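Local coordinates for protein member of DUF4221 family (Bacteroides vulgatus, PDB 3S9J) that is of unknown function, a Bacteroides protein of the DUF4221 family folded as a six-bladed beta-propeller and probably exported as a lipoprotein, at residues N99-S104 with G123-L128; L147-L152 with M166-D171; R239-M244 with A283-K288. All blocks are in the same frame, centred on the assembly; numbering follows the deposited sequence. Where two conformers were deposited one is given.

Contact 1: residues N99-S104 with G123-L128; sequences NISRLS and GRFTPL. With FMT (formic acid), chain P; FMT (formic acid), chain L.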
ATOM      1  N   ASN A  99     -13.989  -5.931  -9.310  1.00 23.12           N
ATOM      2  CA  ASN A  99     -14.462  -6.601 -10.500  1.00 25.27           C
ATOM      3  C   ASN A  99     -15.933  -6.350 -10.762  1.00 28.42           C
ATOM      4  O   ASN A  99     -16.392  -6.551 -11.869  1.00 26.49           O
ATOM      5  CB  ASN A  99     -14.194  -8.104 -10.429  1.00 27.76           C
ATOM      6  CG  ASN A  99     -12.725  -8.444 -10.545  1.00 28.81           C
ATOM      7  OD1 ASN A  99     -11.874  -7.588 -10.801  1.00 30.66           O
ATOM      8  ND2 ASN A  99     -12.412  -9.744 -10.348  1.00 35.85           N
ATOM      9  N   ILE A 100     -16.673  -5.887  -9.750  1.00 25.79           N
ATOM     10  CA  ILE A 100     -18.074  -5.573  -9.892  1.00 25.95           C
ATOM     11  C   ILE A 100     -18.394  -4.074  -9.619  1.00 24.44           C
ATOM     12  O   ILE A 100     -19.555  -3.723  -9.416  1.00 26.01           O
ATOM     13  CB  ILE A 100     -18.989  -6.499  -9.017  1.00 27.32           C
ATOM     14  CG1 ILE A 100     -18.657  -6.377  -7.521  1.00 24.30           C
ATOM     15  CG2 ILE A 100     -18.918  -7.982  -9.492  1.00 31.66           C
ATOM     16  CD1 ILE A 100     -19.753  -6.941  -6.627  1.00 27.41           C
ATOM     17  N   SER A 101     -17.366  -3.232  -9.632  1.00 24.64           N
ATOM     18  CA  SER A 101     -17.515  -1.794  -9.451  1.00 25.68           C
ATOM     19  C   SER A 101     -18.269  -1.440  -8.159  1.00 26.02           C
ATOM     20  O   SER A 101     -19.172  -0.599  -8.171  1.00 26.91           O
ATOM     21  CB  SER A 101     -18.217  -1.208 -10.684  1.00 27.82           C
ATOM     22  OG  SER A 101     -17.311  -1.256 -11.803  1.00 27.46           O
ATOM     23  N   ARG A 102     -17.919  -2.086  -7.054  1.00 22.83           N
ATOM     24  CA  ARG A 102     -18.681  -1.926  -5.815  1.00 23.58           C
ATOM     25  C   ARG A 102     -17.755  -1.709  -4.631  1.00 24.38           C
ATOM     26  O   ARG A 102     -16.740  -2.399  -4.492  1.00 22.34           O
ATOM     27  CB  ARG A 102     -19.570  -3.152  -5.556  1.00 21.60           C
ATOM     28  CG  ARG A 102     -20.448  -3.078  -4.314  1.00 27.56           C
ATOM     29  CD  ARG A 102     -21.267  -4.348  -4.100  1.00 29.19           C
ATOM     30  NE  ARG A 102     -22.235  -4.528  -5.169  1.00 31.28           N
ATOM     31  CZ  ARG A 102     -22.966  -5.628  -5.400  1.00 31.38           C
ATOM     32  NH1 ARG A 102     -22.905  -6.707  -4.628  1.00 30.08           N
ATOM     33  NH2 ARG A 102     -23.796  -5.638  -6.435  1.00 37.38           N
ATOM     34  N   LEU A 103     -18.118  -0.733  -3.795  1.00 22.99           N
ATOM     35  CA  LEU A 103     -17.587  -0.589  -2.458  0.50 21.91           C
ATOM     36  C   LEU A 103     -18.668  -1.052  -1.480  1.00 22.49           C
ATOM     37  O   LEU A 103     -19.849  -0.807  -1.706  1.00 22.76           O
ATOM     38  CB  LEU A 103     -17.245   0.885  -2.223  0.50 23.37           C
ATOM     39  CG  LEU A 103     -16.737   1.352  -0.874  0.50 25.85           C
ATOM     40  CD1 LEU A 103     -15.284   0.986  -0.721  0.50 22.07           C
ATOM     41  CD2 LEU A 103     -16.917   2.850  -0.824  0.50 26.85           C
ATOM     42  N   SER A 104     -18.289  -1.717  -0.387  1.00 22.82           N
ATOM     43  CA  SER A 104     -19.286  -2.154   0.605  1.00 21.64           C
ATOM     44  C   SER A 104     -18.807  -1.878   2.032  1.00 22.51           C
ATOM     45  O   SER A 104     -17.607  -1.941   2.310  1.00 23.99           O
ATOM     46  CB  SER A 104     -19.613  -3.642   0.483  1.00 23.92           C
ATOM     47  OG  SER A 104     -20.082  -4.019  -0.802  1.00 23.39           O
ATOM     48  N   GLY A 123     -20.074   7.238 -15.647  1.00 32.70           N
ATOM     49  CA  GLY A 123     -20.603   5.891 -15.624  1.00 33.17           C
ATOM     50  C   GLY A 123     -19.622   4.851 -16.185  1.00 34.35           C
ATOM     51  O   GLY A 123     -20.040   3.744 -16.497  1.00 36.79           O
ATOM     52  N   ARG A 124     -18.338   5.190 -16.228  1.00 32.83           N
ATOM     53  CA  ARG A 124     -17.313   4.267 -16.730  0.50 34.06           C
ATOM     54  C   ARG A 124     -16.695   3.436 -15.610  1.00 33.93           C
ATOM     55  O   ARG A 124     -16.619   3.866 -14.445  1.00 28.86           O
ATOM     56  CB  ARG A 124     -16.207   5.035 -17.450  0.50 34.98           C
ATOM     57  CG  ARG A 124     -16.600   5.561 -18.819  0.50 38.06           C
ATOM     58  CD  ARG A 124     -15.344   5.953 -19.590  0.50 43.68           C
ATOM     59  NE  ARG A 124     -14.813   7.237 -19.143  0.50 49.61           N
ATOM     60  CZ  ARG A 124     -13.562   7.634 -19.344  0.50 56.91           C
ATOM     61  NH1 ARG A 124     -12.704   6.834 -19.972  0.50 50.32           N
ATOM     62  NH2 ARG A 124     -13.171   8.826 -18.906  0.50 60.51           N
ATOM     63  N   PHE A 125     -16.248   2.235 -15.967  1.00 31.97           N
ATOM     64  CA  PHE A 125     -15.492   1.417 -15.049  1.00 29.97           C
ATOM     65  C   PHE A 125     -14.233   2.164 -14.662  1.00 27.99           C
ATOM     66  O   PHE A 125     -13.549   2.736 -15.513  1.00 30.32           O
ATOM     67  CB  PHE A 125     -15.101   0.080 -15.695  1.00 31.48           C
ATOM     68  CG  PHE A 125     -14.189  -0.737 -14.828  1.00 31.40           C
ATOM     69  CD1 PHE A 125     -14.711  -1.571 -13.851  1.00 35.17           C
ATOM     70  CD2 PHE A 125     -12.817  -0.618 -14.954  1.00 34.45           C
ATOM     71  CE1 PHE A 125     -13.858  -2.306 -13.017  1.00 31.05           C
ATOM     72  CE2 PHE A 125     -11.962  -1.346 -14.114  1.00 36.96           C
ATOM     73  CZ  PHE A 125     -12.508  -2.184 -13.147  1.00 36.89           C
ATOM     74  N   THR A 126     -13.897   2.125 -13.368  1.00 27.65           N
ATOM     75  CA  THR A 126     -12.627   2.666 -12.881  1.00 29.48           C
ATOM     76  C   THR A 126     -12.087   1.714 -11.800  1.00 28.28           C
ATOM     77  O   THR A 126     -12.854   1.244 -10.958  1.00 26.58           O
ATOM     78  CB  THR A 126     -12.767   4.146 -12.348  1.00 30.26           C
ATOM     79  OG1 THR A 126     -11.512   4.599 -11.858  1.00 37.80           O
ATOM     80  CG2 THR A 126     -13.799   4.260 -11.253  1.00 31.63           C
ATOM     81  N   PRO A 127     -10.775   1.384 -11.849  1.00 28.28           N
ATOM     82  CA  PRO A 127     -10.270   0.449 -10.825  1.00 27.71           C
ATOM     83  C   PRO A 127     -10.499   0.946  -9.396  1.00 27.53           C
ATOM     84  O   PRO A 127     -10.215   2.093  -9.095  1.00 26.93           O
ATOM     85  CB  PRO A 127      -8.776   0.322 -11.158  1.00 28.78           C
ATOM     86  CG  PRO A 127      -8.742   0.517 -12.671  1.00 34.85           C
ATOM     87  CD  PRO A 127      -9.807   1.575 -12.951  1.00 30.42           C
ATOM     88  N   LEU A 128     -11.009   0.052  -8.552  1.00 28.06           N
ATOM     89  CA  LEU A 128     -11.285   0.331  -7.131  0.50 28.24           C
ATOM     90  C   LEU A 128     -10.364  -0.512  -6.286  1.00 28.56           C
ATOM     91  O   LEU A 128     -10.454  -1.747  -6.322  1.00 27.11           O
ATOM     92  CB  LEU A 128     -12.701  -0.085  -6.764  0.50 27.73           C
ATOM     93  CG  LEU A 128     -13.801   0.589  -7.528  0.50 29.26           C
ATOM     94  CD1 LEU A 128     -15.138   0.033  -7.030  0.50 24.58           C
ATOM     95  CD2 LEU A 128     -13.664   2.091  -7.329  0.50 29.58           C
TER
HETATM   96  C   FMT P 414     -14.887 -12.097  -8.984  1.00 63.49           C
HETATM   97  O1  FMT P 414     -15.061 -11.420 -10.017  1.00 59.04           O
HETATM   98  O2  FMT P 414     -15.663 -13.000  -8.615  1.00 64.04           O
HETATM   99  C   FMT L 410     -15.585  10.217 -16.500  1.00 44.99           C
HETATM  100  O1  FMT L 410     -16.316  10.775 -15.647  1.00 44.08           O
HETATM  101  O2  FMT L 410     -15.769   9.076 -16.981  1.00 44.05           O
HETATM  102  O   HOH W   1     -15.760   0.789 -11.396  1.00 29.54           O
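The ring of Phe125 meets the hydroxyl of Ser101, whose OG lies 3.3 Å from Phe125 CD1 and approaches the ring obliquely. A chi1 of 174° puts Phe125 CG anti to the backbone N, and CD1 and CE1 are the ring atoms nearest Ser101 OG. Ile100 CD1 lies 3.5 Å above one face of the Arg102 guanidinium, offset toward its rim. At the edge of the Arg124 guanidinium, near its plane, one formic acid oxygen takes two hydrogen bonds, from Arg124 NE at 3.0 Å and from Arg124 NH2. This small molecule probably comes from the crystallisation liquor, as does the one bound by Asn99 ND2. Ser101 OG is hydrogen-bonded to a water at 2.6 Å, which accepts a hydrogen bond from Thr126 N at 3.0 Å, so one water bridges the two segments. Leu128 points toward 99-104 and lays CD1 against the backbone, 3.5 Å from Arg102 N and 3.6 Å from Ser101 C. Leu128 N is hydrogen-bonded to Asn98 OD1. Ser101 and Arg102 both face Gln97, forming a G1 beta bulge. The arrangement belongs to a propeller blade: the bulged turn between strands 93-97 and 102-106 packs on the loop leading to the next blade.

Contact 2: residues L147-L152 with M166-D171; sequences LRQEIL and MFASQD
Leu147 and Ala168 form an antiparallel hydrogen-bonded pair, joined by Leu147 N to Ala168 O at 3.0 Å and by Ala168 N to Leu147 O at 3.1 Å. A third backbone bond, Gln149 N to Met166 O at 2.8 Å, continues the pairing past the end of strand 144-148; here the donor sits above the carbonyl plane, 52° out of it. Two CA-H...O contacts fill in between, Phe167 CA to Leu147 O and Arg148 CA to Met166 O. In apolar contact, Gln149 CG packs 3.6 Å from Ala168 CB. The Phe167 ring approaches Leu147 O obliquely, with CD1 3.4 Å from that oxygen, and stacks edge-to-face with Tyr203. Among polar side chains, Gln149 bends at chi2 (-72°), which turns CD back from an extended course; its NE2 gives a hydrogen bond to Arg148 O, while OE1 is bonded to Thr126 OG1. In one of two Glu150 conformers, Arg148 NH1 makes a salt bridge of 3.1 Å to Glu150 OE2, on its anti lone pair. Chemically, the backbone carries the pairing of these two blade strands, the buried Gln149 amide has partners at both its nitrogen and its oxygen, and Glu150 would, in this conformer, probably partly offset the Arg148 charge.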
ATOM      1  N   LEU A 147      -9.800   7.424  -2.629  1.00 25.51           N
ATOM      2  CA  LEU A 147      -9.147   6.284  -3.293  0.50 26.00           C
ATOM      3  C   LEU A 147      -8.255   6.783  -4.438  1.00 25.19           C
ATOM      4  O   LEU A 147      -8.642   7.714  -5.122  1.00 24.67           O
ATOM      5  CB  LEU A 147     -10.191   5.377  -3.985  0.50 26.28           C
ATOM      6  CG  LEU A 147     -11.146   4.448  -3.214  0.50 33.55           C
ATOM      7  CD1 LEU A 147     -11.248   3.120  -3.933  0.50 27.08           C
ATOM      8  CD2 LEU A 147     -10.712   4.216  -1.808  0.50 32.97           C
ATOM      9  N   ARG A 148      -7.171   6.073  -4.718  1.00 25.13           N
ATOM     10  CA  ARG A 148      -6.384   6.332  -5.914  1.00 24.89           C
ATOM     11  C   ARG A 148      -7.212   6.095  -7.153  1.00 24.64           C
ATOM     12  O   ARG A 148      -8.058   5.189  -7.198  1.00 26.46           O
ATOM     13  CB  ARG A 148      -5.155   5.397  -5.928  1.00 25.49           C
ATOM     14  CG  ARG A 148      -4.398   5.312  -7.213  1.00 30.33           C
ATOM     15  CD  ARG A 148      -3.088   4.538  -7.004  1.00 32.62           C
ATOM     16  NE  ARG A 148      -2.459   4.219  -8.276  1.00 37.52           N
ATOM     17  CZ  ARG A 148      -2.707   3.149  -9.026  1.00 43.42           C
ATOM     18  NH1 ARG A 148      -3.604   2.238  -8.663  1.00 48.36           N
ATOM     19  NH2 ARG A 148      -2.052   3.014 -10.179  1.00 40.54           N
ATOM     20  N   GLN A 149      -6.923   6.868  -8.188  1.00 26.02           N
ATOM     21  CA  GLN A 149      -7.511   6.647  -9.492  1.00 27.11           C
ATOM     22  C   GLN A 149      -6.409   6.447 -10.558  1.00 30.63           C
ATOM     23  O   GLN A 149      -5.349   7.076 -10.494  1.00 27.92           O
ATOM     24  CB  GLN A 149      -8.415   7.817  -9.858  1.00 27.54           C
ATOM     25  CG  GLN A 149      -9.669   7.823  -8.995  1.00 25.72           C
ATOM     26  CD  GLN A 149     -10.624   6.717  -9.365  1.00 31.97           C
ATOM     27  OE1 GLN A 149     -11.349   6.812 -10.362  1.00 37.12           O
ATOM     28  NE2 GLN A 149     -10.645   5.670  -8.574  1.00 34.47           N
ATOM     29  N   GLU A 150      -6.694   5.530 -11.482  1.00 34.57           N
ATOM     30  CA  GLU A 150      -5.766   5.225 -12.574  0.60 38.83           C
ATOM     31  C   GLU A 150      -6.132   6.065 -13.819  1.00 39.57           C
ATOM     32  O   GLU A 150      -7.109   6.831 -13.809  1.00 39.73           O
ATOM     33  CB  GLU A 150      -5.753   3.699 -12.839  0.60 38.80           C
ATOM     34  CG  GLU A 150      -5.143   2.861 -11.669  0.60 38.19           C
ATOM     35  CD  GLU A 150      -5.018   1.370 -11.980  0.60 40.38           C
ATOM     36  OE1 GLU A 150      -5.318   0.997 -13.131  0.60 50.67           O
ATOM     37  OE2 GLU A 150      -4.628   0.560 -11.088  0.60 34.18           O
ATOM     38  N   ILE A 151      -5.326   5.966 -14.883  1.00 40.06           N
ATOM     39  CA  ILE A 151      -5.584   6.724 -16.111  1.00 41.91           C
ATOM     40  C   ILE A 151      -6.861   6.269 -16.858  1.00 45.02           C
ATOM     41  O   ILE A 151      -7.238   5.118 -16.796  1.00 45.89           O
ATOM     42  CB  ILE A 151      -4.359   6.686 -17.064  1.00 42.54           C
ATOM     43  CG1 ILE A 151      -4.050   5.244 -17.477  1.00 41.48           C
ATOM     44  CG2 ILE A 151      -3.161   7.337 -16.369  1.00 37.29           C
ATOM     45  CD1 ILE A 151      -2.950   5.090 -18.514  1.00 42.82           C
ATOM     46  N   LEU A 152      -7.507   7.187 -17.565  1.00 51.54           N
ATOM     47  CA  LEU A 152      -8.831   6.918 -18.150  1.00 55.33           C
ATOM     48  C   LEU A 152      -8.777   6.616 -19.645  1.00 56.05           C
ATOM     49  O   LEU A 152      -9.808   6.462 -20.298  1.00 57.38           O
ATOM     50  CB  LEU A 152      -9.780   8.092 -17.879  1.00 57.57           C
ATOM     51  CG  LEU A 152     -10.272   8.250 -16.427  1.00 60.69           C
ATOM     52  CD1 LEU A 152     -11.266   9.427 -16.349  1.00 62.78           C
ATOM     53  CD2 LEU A 152     -10.876   6.928 -15.857  1.00 59.02           C
HETATM   54  N   MSE A 166      -5.607  12.069  -9.700  1.00 26.78           N
HETATM   55  CA  MSE A 166      -4.987  11.043  -8.883  1.00 25.16           C
HETATM   56  C   MSE A 166      -5.927  10.379  -7.872  1.00 26.64           C
HETATM   57  O   MSE A 166      -5.646   9.284  -7.437  1.00 26.06           O
HETATM   58  CB  MSE A 166      -3.777  11.591  -8.137  1.00 26.36           C
HETATM   59  CG  MSE A 166      -2.523  11.790  -9.044  1.00 28.63           C
HETATM   60 SE   MSE A 166      -1.083  12.658  -8.096  0.75 24.07          SE
HETATM   61  CE  MSE A 166      -0.750  11.274  -6.898  1.00 29.11           C
ATOM     62  N   PHE A 167      -6.986  11.091  -7.446  1.00 24.71           N
ATOM     63  CA  PHE A 167      -7.909  10.597  -6.447  1.00 22.54           C
ATOM     64  C   PHE A 167      -9.351  10.922  -6.792  1.00 24.42           C
ATOM     65  O   PHE A 167      -9.629  11.886  -7.511  1.00 26.55           O
ATOM     66  CB  PHE A 167      -7.598  11.242  -5.096  1.00 24.53           C
ATOM     67  CG  PHE A 167      -6.318  10.752  -4.487  1.00 25.82           C
ATOM     68  CD1 PHE A 167      -6.314   9.630  -3.661  1.00 30.16           C
ATOM     69  CD2 PHE A 167      -5.121  11.397  -4.745  1.00 31.41           C
ATOM     70  CE1 PHE A 167      -5.135   9.179  -3.096  1.00 29.14           C
ATOM     71  CE2 PHE A 167      -3.942  10.932  -4.192  1.00 29.34           C
ATOM     72  CZ  PHE A 167      -3.954   9.832  -3.373  1.00 27.67           C
ATOM     73  N   ALA A 168     -10.243  10.100  -6.278  1.00 24.34           N
ATOM     74  CA  ALA A 168     -11.673  10.354  -6.281  1.00 26.14           C
ATOM     75  C   ALA A 168     -12.188   9.977  -4.911  1.00 24.11           C
ATOM     76  O   ALA A 168     -11.541   9.210  -4.205  1.00 25.20           O
ATOM     77  CB  ALA A 168     -12.374   9.553  -7.336  1.00 24.69           C
ATOM     78  N   SER A 169     -13.333  10.550  -4.526  1.00 24.28           N
ATOM     79  CA  SER A 169     -13.945  10.195  -3.244  1.00 25.68           C
ATOM     80  C   SER A 169     -15.370   9.753  -3.475  1.00 25.43           C
ATOM     81  O   SER A 169     -15.970  10.106  -4.479  1.00 25.31           O
ATOM     82  CB  SER A 169     -13.917  11.361  -2.263  1.00 26.13           C
ATOM     83  OG  SER A 169     -14.818  12.398  -2.671  1.00 28.36           O
ATOM     84  N   GLN A 170     -15.879   8.949  -2.561  1.00 23.39           N
ATOM     85  CA  GLN A 170     -17.274   8.561  -2.568  1.00 23.74           C
ATOM     86  C   GLN A 170     -17.902   8.870  -1.229  1.00 23.67           C
ATOM     87  O   GLN A 170     -17.367   8.520  -0.168  1.00 25.16           O
ATOM     88  CB  GLN A 170     -17.413   7.062  -2.900  1.00 23.68           C
ATOM     89  CG  GLN A 170     -18.876   6.645  -2.983  1.00 25.74           C
ATOM     90  CD  GLN A 170     -19.076   5.331  -3.648  1.00 27.03           C
ATOM     91  OE1 GLN A 170     -18.362   4.353  -3.347  1.00 26.31           O
ATOM     92  NE2 GLN A 170     -20.042   5.270  -4.543  1.00 22.85           N
ATOM     93  N   ASP A 171     -19.059   9.532  -1.264  1.00 23.47           N
ATOM     94  CA  ASP A 171     -19.759   9.915  -0.063  1.00 25.34           C
ATOM     95  C   ASP A 171     -20.417   8.670   0.494  1.00 22.42           C
ATOM     96  O   ASP A 171     -21.188   8.007  -0.191  1.00 24.17           O
ATOM     97  CB  ASP A 171     -20.778  11.004  -0.402  1.00 24.79           C
ATOM     98  CG  ASP A 171     -21.407  11.598   0.817  1.00 30.40           C
ATOM     99  OD1 ASP A 171     -22.156  10.883   1.485  1.00 28.01           O
ATOM    100  OD2 ASP A 171     -21.100  12.752   1.159  1.00 31.79           O
TER

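Contact 3: residues R239-M244 with A283-K288; sequences RYLKSM and AEMPYK
Two neighbouring propeller blades meet here: the loop after strand 231-235 lays Tyr240 and Leu241 against the end of strand 278-284 and the residues that follow it. Leu241 does most of the touching. Its CG stands anti to the carbonyl carbon (chi1 -60°), and beyond it the two methyls divide the work. CD2 meets Pro286 CD at 3.8 Å and the selenomethionine methyl, Met285 CE, at 3.9 Å; CD1 reaches Ala283 CB at 4.2 Å and Glu284 O at 4.0 Å. The Leu241 side chain runs slantwise across that of Met285 and antiparallel to that of Pro286. An alanine in place of Leu241 would probably leave a gap beside Met285 CE and Pro286 CD and hold the selenomethionine methyl less firmly. Met285 bends at chi2 and chi3, and its SE lies 3.7 Å from Tyr240 CB and 5.5 Å from the centroid of the Tyr240 ring, an oblique Met-aromatic contact. Arg239 CG lies over the centre of one face of that ring. Tyr267 of strand 266-273 touches both Leu241 and Ala283, adding an aromatic neighbour. Such apolar packing of a connecting loop on the next blade is typical of interblade contacts in a beta-propeller.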
ATOM      1  N   ARG A 239      20.165   7.411  -0.830  1.00 32.20           N
ATOM      2  CA  ARG A 239      21.591   7.665  -1.069  0.50 33.71           C
ATOM      3  C   ARG A 239      22.256   6.567  -1.901  1.00 35.00           C
ATOM      4  O   ARG A 239      23.349   6.775  -2.408  1.00 31.99           O
ATOM      5  CB  ARG A 239      22.353   7.877   0.249  0.50 35.14           C
ATOM      6  CG  ARG A 239      22.475   6.644   1.152  0.50 34.03           C
ATOM      7  CD  ARG A 239      22.561   7.084   2.626  0.50 41.99           C
ATOM      8  NE  ARG A 239      21.373   7.841   3.031  0.50 37.61           N
ATOM      9  CZ  ARG A 239      21.284   8.607   4.115  0.50 42.22           C
ATOM     10  NH1 ARG A 239      22.313   8.740   4.936  0.50 41.59           N
ATOM     11  NH2 ARG A 239      20.150   9.244   4.375  0.50 43.66           N
ATOM     12  N   TYR A 240      21.595   5.424  -2.074  1.00 32.46           N
ATOM     13  CA  TYR A 240      22.168   4.304  -2.799  1.00 34.82           C
ATOM     14  C   TYR A 240      21.742   4.256  -4.249  1.00 33.85           C
ATOM     15  O   TYR A 240      22.275   3.459  -4.986  1.00 37.24           O
ATOM     16  CB  TYR A 240      21.798   2.985  -2.111  1.00 35.91           C
ATOM     17  CG  TYR A 240      22.226   2.979  -0.671  1.00 39.48           C
ATOM     18  CD1 TYR A 240      23.578   2.967  -0.345  1.00 41.92           C
ATOM     19  CD2 TYR A 240      21.293   3.013   0.372  1.00 36.82           C
ATOM     20  CE1 TYR A 240      24.007   2.991   0.954  1.00 48.99           C
ATOM     21  CE2 TYR A 240      21.726   3.048   1.704  1.00 42.21           C
ATOM     22  CZ  TYR A 240      23.089   3.019   1.980  1.00 51.34           C
ATOM     23  OH  TYR A 240      23.558   3.047   3.275  1.00 56.52           O
ATOM     24  N   LEU A 241      20.816   5.134  -4.653  1.00 33.16           N
ATOM     25  CA  LEU A 241      20.260   5.134  -6.012  1.00 31.43           C
ATOM     26  C   LEU A 241      20.571   6.407  -6.764  1.00 33.45           C
ATOM     27  O   LEU A 241      20.589   7.494  -6.204  1.00 34.01           O
ATOM     28  CB  LEU A 241      18.721   4.995  -5.983  1.00 31.52           C
ATOM     29  CG  LEU A 241      18.146   3.738  -5.333  1.00 32.15           C
ATOM     30  CD1 LEU A 241      16.613   3.797  -5.366  1.00 28.56           C
ATOM     31  CD2 LEU A 241      18.710   2.484  -6.019  1.00 29.32           C
ATOM     32  N   LYS A 242      20.781   6.248  -8.057  1.00 34.96           N
ATOM     33  CA  LYS A 242      20.890   7.357  -8.989  1.00 39.63           C
ATOM     34  C   LYS A 242      19.554   8.108  -8.976  1.00 38.19           C
ATOM     35  O   LYS A 242      18.493   7.484  -8.821  1.00 36.93           O
ATOM     36  CB  LYS A 242      21.147   6.747 -10.370  1.00 42.48           C
ATOM     37  CG  LYS A 242      21.607   7.672 -11.423  1.00 50.54           C
ATOM     38  CD  LYS A 242      21.695   6.934 -12.772  1.00 62.21           C
ATOM     39  CE  LYS A 242      22.190   7.859 -13.872  1.00 63.29           C
ATOM     40  NZ  LYS A 242      23.575   8.262 -13.577  1.00 69.47           N
ATOM     41  N   SER A 243      19.595   9.420  -9.143  1.00 36.35           N
ATOM     42  CA  SER A 243      18.363  10.211  -9.255  1.00 37.29           C
ATOM     43  C   SER A 243      17.508   9.696 -10.402  1.00 37.93           C
ATOM     44  O   SER A 243      18.036   9.286 -11.438  1.00 36.13           O
ATOM     45  CB  SER A 243      18.685  11.699  -9.430  1.00 40.85           C
ATOM     46  OG  SER A 243      17.512  12.412  -9.732  1.00 42.85           O
HETATM   47  N   MSE A 244      16.182   9.667 -10.213  1.00 37.95           N
HETATM   48  CA  MSE A 244      15.288   9.128 -11.240  1.00 38.48           C
HETATM   49  C   MSE A 244      14.009   9.925 -11.456  1.00 37.81           C
HETATM   50  O   MSE A 244      13.530  10.664 -10.568  1.00 37.36           O
HETATM   51  CB  MSE A 244      14.921   7.671 -10.908  1.00 38.10           C
HETATM   52  CG  MSE A 244      14.056   7.498  -9.696  1.00 34.17           C
HETATM   53 SE   MSE A 244      13.478   5.643  -9.410  0.75 30.52          SE
HETATM   54  CE  MSE A 244      15.153   4.902  -9.026  1.00 27.61           C
ATOM     55  N   ALA A 283      12.778   1.778  -0.656  1.00 26.05           N
ATOM     56  CA  ALA A 283      13.448   1.883  -1.959  1.00 26.59           C
ATOM     57  C   ALA A 283      13.949   0.503  -2.355  1.00 26.52           C
ATOM     58  O   ALA A 283      14.533  -0.182  -1.524  1.00 26.32           O
ATOM     59  CB  ALA A 283      14.612   2.851  -1.852  1.00 24.36           C
ATOM     60  N   GLU A 284      13.696   0.106  -3.601  1.00 25.98           N
ATOM     61  CA  GLU A 284      14.168  -1.154  -4.127  1.00 23.35           C
ATOM     62  C   GLU A 284      15.501  -0.919  -4.832  1.00 26.00           C
ATOM     63  O   GLU A 284      15.605  -0.044  -5.677  1.00 24.71           O
ATOM     64  CB  GLU A 284      13.157  -1.750  -5.108  1.00 24.46           C
ATOM     65  CG  GLU A 284      11.749  -1.872  -4.557  1.00 27.20           C
ATOM     66  CD  GLU A 284      10.790  -2.685  -5.425  1.00 27.34           C
ATOM     67  OE1 GLU A 284      11.024  -2.881  -6.645  1.00 26.78           O
ATOM     68  OE2 GLU A 284       9.774  -3.159  -4.858  1.00 31.56           O
HETATM   69  N   MSE A 285      16.496  -1.729  -4.493  1.00 23.03           N
HETATM   70  CA  MSE A 285      17.817  -1.646  -5.107  1.00 27.15           C
HETATM   71  C   MSE A 285      17.815  -2.288  -6.478  1.00 24.97           C
HETATM   72  O   MSE A 285      16.965  -3.136  -6.774  1.00 24.47           O
HETATM   73  CB  MSE A 285      18.846  -2.330  -4.234  1.00 27.34           C
HETATM   74  CG  MSE A 285      18.979  -1.732  -2.821  1.00 29.12           C
HETATM   75 SE   MSE A 285      19.552   0.102  -2.782  0.75 25.80          SE
HETATM   76  CE  MSE A 285      17.850   1.015  -2.548  1.00 27.68           C
ATOM     77  N   PRO A 286      18.821  -1.947  -7.313  1.00 25.97           N
ATOM     78  CA  PRO A 286      18.831  -2.559  -8.627  1.00 25.82           C
ATOM     79  C   PRO A 286      19.015  -4.072  -8.601  1.00 25.75           C
ATOM     80  O   PRO A 286      19.729  -4.614  -7.731  1.00 23.78           O
ATOM     81  CB  PRO A 286      20.025  -1.893  -9.331  1.00 26.35           C
ATOM     82  CG  PRO A 286      20.366  -0.681  -8.528  1.00 30.93           C
ATOM     83  CD  PRO A 286      19.915  -0.989  -7.122  1.00 28.80           C
ATOM     84  N   TYR A 287      18.415  -4.722  -9.604  1.00 24.15           N
ATOM     85  CA  TYR A 287      18.451  -6.165  -9.732  1.00 25.40           C
ATOM     86  C   TYR A 287      18.308  -6.536 -11.194  1.00 25.97           C
ATOM     87  O   TYR A 287      17.858  -5.725 -12.032  1.00 25.34           O
ATOM     88  CB  TYR A 287      17.242  -6.695  -8.955  1.00 23.74           C
ATOM     89  CG  TYR A 287      17.228  -8.158  -8.572  1.00 25.12           C
ATOM     90  CD1 TYR A 287      17.802  -8.574  -7.410  1.00 24.62           C
ATOM     91  CD2 TYR A 287      16.578  -9.094  -9.367  1.00 24.25           C
ATOM     92  CE1 TYR A 287      17.776  -9.913  -7.034  1.00 27.22           C
ATOM     93  CE2 TYR A 287      16.529 -10.425  -9.006  1.00 25.68           C
ATOM     94  CZ  TYR A 287      17.118 -10.821  -7.822  1.00 24.55           C
ATOM     95  OH  TYR A 287      17.079 -12.131  -7.412  1.00 30.93           O
ATOM     96  N   LYS A 288      18.685  -7.762 -11.512  1.00 23.49           N
ATOM     97  CA  LYS A 288      18.460  -8.324 -12.821  1.00 23.00           C
ATOM     98  C   LYS A 288      17.747  -9.661 -12.634  1.00 25.60           C
ATOM     99  O   LYS A 288      18.316 -10.581 -12.072  1.00 24.02           O
ATOM    100  CB  LYS A 288      19.763  -8.529 -13.573  1.00 27.10           C
ATOM    101  CG  LYS A 288      19.618  -8.496 -15.029  1.00 39.98           C
ATOM    102  CD  LYS A 288      19.409  -7.022 -15.550  1.00 42.55           C
ATOM    103  CE  LYS A 288      19.174  -7.030 -17.051  1.00 49.55           C
ATOM    104  NZ  LYS A 288      18.959  -5.686 -17.670  1.00 43.87           N
TER

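How the contacts relate
From the N terminus, contact 1 comes first, closing a loop of 18 residues that includes strand 112-117, an outermost strand of its sheet. Contact 2 follows, pairing the two middle strands of the next four-stranded sheet across a 13-residue connection. Contact 3 comes last and spans 38 residues, with helix 255-263 and strand 266-273 among them. The three are in series, none nesting or crossing. Contacts 1 and 2 touch, their centres 11 Å apart: Arg124 NH1 probably bonds Leu152 O, and Pro127 packs on Glu150, joining adjacent blades. Contact 3 stands apart, its centre about 35 Å from that of contact 1, on the opposite side of the propeller.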